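Long-range contact in macrodomain protein (Streptomyces coelicolor, PDB 5E3B), which probably removes ADP-ribose from modified thymidine in DNA by hydrolysis, as a macrodomain protein that influences antibiotic production: residues 37-42 with 134-139. Residues are numbered along the deposited sequence; the frame is centred on the assembly and turned at random.
Sequences KGVKMI and AELEAS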
ATOM      1  N   LYS A  37     -10.105 -15.441  -3.176  1.00 31.42           N
ATOM      2  CA  LYS A  37     -11.001 -15.638  -2.071  1.00 34.23           C
ATOM      3  C   LYS A  37     -10.339 -15.064  -0.788  1.00 30.89           C
ATOM      4  O   LYS A  37      -9.128 -15.013  -0.684  1.00 31.24           O
ATOM      5  CB  LYS A  37     -11.359 -17.157  -1.929  1.00 40.02           C
ATOM      6  CG  LYS A  37     -10.795 -17.889  -0.709  1.00 40.85           C
ATOM      7  N   GLY A  38     -11.162 -14.704   0.186  1.00 25.70           N
ATOM      8  CA  GLY A  38     -10.708 -14.383   1.500  1.00 23.70           C
ATOM      9  C   GLY A  38     -10.501 -12.868   1.539  1.00 19.18           C
ATOM     10  O   GLY A  38     -10.788 -12.187   0.564  1.00 23.74           O
ATOM     11  N   VAL A  39     -10.063 -12.392   2.666  1.00 19.73           N
ATOM     12  CA  VAL A  39      -9.901 -10.950   2.892  1.00 17.58           C
ATOM     13  C   VAL A  39      -8.753 -10.555   2.000  1.00 16.08           C
ATOM     14  O   VAL A  39      -7.726 -11.258   1.938  1.00 16.11           O
ATOM     15  CB  VAL A  39      -9.601 -10.636   4.362  1.00 18.46           C
ATOM     16  CG1 VAL A  39      -9.361  -9.161   4.549  1.00 18.08           C
ATOM     17  CG2 VAL A  39     -10.779 -11.121   5.240  1.00 24.24           C
ATOM     18  N   LYS A  40      -8.925  -9.422   1.378  1.00 13.30           N
ATOM     19  CA  LYS A  40      -7.913  -8.808   0.475  1.00 13.52           C
ATOM     20  C   LYS A  40      -7.507  -7.447   1.016  1.00 14.19           C
ATOM     21  O   LYS A  40      -8.373  -6.622   1.402  1.00 12.93           O
ATOM     22  CB  LYS A  40      -8.519  -8.647  -0.901  1.00 16.16           C
ATOM     23  CG  LYS A  40      -8.732 -10.024  -1.536  1.00 19.36           C
ATOM     24  CD  LYS A  40      -9.730 -10.007  -2.673  1.00 23.29           C
ATOM     25  CE  LYS A  40     -11.202 -10.022  -2.248  1.00 25.87           C
ATOM     26  NZ  LYS A  40     -11.792 -11.323  -1.815  1.00 27.06           N
ATOM     27  N   MET A  41      -6.186  -7.159   0.931  1.00 11.50           N
ATOM     28  CA  MET A  41      -5.669  -5.874   1.349  0.62 11.71           C
ATOM     29  C   MET A  41      -4.816  -5.352   0.240  1.00 12.01           C
ATOM     30  O   MET A  41      -3.863  -5.986  -0.160  1.00 13.55           O
ATOM     31  CB  MET A  41      -4.882  -5.949   2.628  0.62 12.68           C
ATOM     32  CG  MET A  41      -4.436  -4.615   3.075  0.62 13.29           C
ATOM     33  SD  MET A  41      -3.452  -4.700   4.558  0.62 15.11           S
ATOM     34  CE  MET A  41      -4.618  -5.179   5.774  0.62 16.12           C
ATOM     35  N   ILE A  42      -5.190  -4.154  -0.223  1.00 10.69           N
ATOM     36  CA  ILE A  42      -4.491  -3.475  -1.320  1.00 11.06           C
ATOM     37  C   ILE A  42      -3.600  -2.409  -0.711  1.00 12.21           C
ATOM     38  O   ILE A  42      -4.109  -1.466  -0.134  1.00 13.92           O
ATOM     39  CB  ILE A  42      -5.504  -2.887  -2.265  1.00 11.92           C
ATOM     40  CG1 ILE A  42      -6.454  -3.978  -2.798  1.00 15.91           C
ATOM     41  CG2 ILE A  42      -4.853  -2.110  -3.360  1.00 13.80           C
ATOM     42  CD1 ILE A  42      -7.723  -3.378  -3.238  1.00 15.85           C
ATOM     43  N   ALA A 134      -1.937 -10.196   8.846  1.00 13.63           N
ATOM     44  CA  ALA A 134      -1.896 -11.490   9.572  1.00 14.39           C
ATOM     45  C   ALA A 134      -3.142 -11.654  10.428  1.00 17.13           C
ATOM     46  O   ALA A 134      -3.797 -12.678  10.363  1.00 19.48           O
ATOM     47  CB  ALA A 134      -0.663 -11.581  10.368  1.00 15.48           C
ATOM     48  N   GLU A 135      -3.520 -10.590  11.156  1.00 16.12           N
ATOM     49  CA  GLU A 135      -4.739 -10.753  11.952  1.00 20.91           C
ATOM     50  C   GLU A 135      -6.001 -10.883  11.188  1.00 17.97           C
ATOM     51  O   GLU A 135      -6.896 -11.593  11.638  1.00 17.61           O
ATOM     52  CB  GLU A 135      -4.857  -9.750  13.036  1.00 22.02           C
ATOM     53  CG  GLU A 135      -5.104  -8.392  12.606  1.00 22.24           C
ATOM     54  CD  GLU A 135      -5.141  -7.413  13.779  1.00 26.19           C
ATOM     55  OE1 GLU A 135      -4.968  -7.792  14.960  1.00 29.21           O
ATOM     56  OE2 GLU A 135      -5.390  -6.261  13.481  1.00 20.79           O
ATOM     57  N   LEU A 136      -6.094 -10.265  10.003  1.00 17.25           N
ATOM     58  CA  LEU A 136      -7.238 -10.403   9.120  1.00 15.20           C
ATOM     59  C   LEU A 136      -7.242 -11.690   8.260  1.00 16.22           C
ATOM     60  O   LEU A 136      -8.180 -11.910   7.527  1.00 16.47           O
ATOM     61  CB  LEU A 136      -7.305  -9.227   8.154  1.00 15.64           C
ATOM     62  CG  LEU A 136      -7.768  -7.902   8.786  1.00 15.78           C
ATOM     63  CD1 LEU A 136      -7.584  -6.809   7.747  1.00 16.83           C
ATOM     64  CD2 LEU A 136      -9.244  -7.876   9.161  1.00 17.59           C
ATOM     65  N   GLU A 137      -6.151 -12.427   8.314  1.00 18.30           N
ATOM     66  CA  GLU A 137      -5.888 -13.575   7.421  1.00 19.17           C
ATOM     67  C   GLU A 137      -6.039 -13.120   5.967  1.00 17.54           C
ATOM     68  O   GLU A 137      -6.643 -13.770   5.116  1.00 18.71           O
ATOM     69  CB  GLU A 137      -6.844 -14.735   7.763  1.00 24.48           C
ATOM     70  CG  GLU A 137      -6.491 -15.302   9.129  1.00 28.32           C
ATOM     71  CD  GLU A 137      -7.245 -16.598   9.469  1.00 43.62           C
ATOM     72  OE1 GLU A 137      -8.026 -17.110   8.627  1.00 47.87           O
ATOM     73  OE2 GLU A 137      -7.040 -17.083  10.599  1.00 49.92           O
ATOM     74  N   ALA A 138      -5.434 -11.987   5.642  1.00 15.67           N
ATOM     75  CA  ALA A 138      -5.596 -11.411   4.341  1.00 14.25           C
ATOM     76  C   ALA A 138      -4.438 -11.754   3.408  1.00 15.02           C
ATOM     77  O   ALA A 138      -3.307 -11.858   3.834  1.00 17.27           O
ATOM     78  CB  ALA A 138      -5.736  -9.913   4.459  1.00 16.37           C
ATOM     79  N   SER A 139      -4.762 -11.765   2.114  1.00 13.76           N
ATOM     80  CA  SER A 139      -3.682 -11.646   1.117  1.00 13.54           C
ATOM     81  C   SER A 139      -3.441 -10.188   0.775  1.00 13.50           C
ATOM     82  O   SER A 139      -4.369  -9.343   0.933  1.00 13.05           O
ATOM     83  CB  SER A 139      -4.083 -12.406  -0.139  1.00 13.68           C
ATOM     84  OG  SER A 139      -5.294 -11.970  -0.702  1.00 15.42           O
TER
HETATM   85  O   HOH W   1      -7.199 -13.509   0.483  1.00 20.70           O
HETATM   86  O   HOH W   2      -9.232 -14.460   4.560  1.00 26.71           O
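V39 and M41 pack against L136 and A138 where two parallel strands of the macrodomain's mixed sheet run side by side. Residues 134-139 run from the end of helix 119-136 into strand 139-143. Residues 37-42 lead into its neighbour, strand 40-47. S139 N donates to V39 O at 3.0 Å, and S139 O accepts from M41 N at 2.8 Å. S139 thus bonds to the residues on either side of K40, its parallel bridge partner. V39 O also receives a CA-H contact from A138.

The helix ends in a Schellman motif, with E137 at positive phi. This turn brings L136 and A138 to the same apolar patch. V39 points at them and crosses L136 at about a right angle. V39 CG1 lies anti to the backbone N (chi1 177°) and rests on A138 CB at 3.7 Å. V39 CG2, the other branch, approaches L136 O at 3.6 Å. M41 has two conformers. In the one described here, the chain is extended as far as its sulfur, then bends at chi3 (-69°). Its terminal CE then meets L136 CD1 at 3.9 Å, again with the side chains nearly perpendicular. Beyond this contact M41 also touches V129 and R132, so it links strand 40-47 to helix 119-136.

K40 and S139 share the other face of the sheet. The K40 chain folds back at chi3 and chi4, and NZ donates to G38 O and to V36 O. S139 OG is hydrogen-bonded to H141 NE2.

Two waters bridge the segments. One accepts from V39 N and donates to E137 O. The other donates to K37 O and V39 O, and accepts from S139 OG at 2.7 Å.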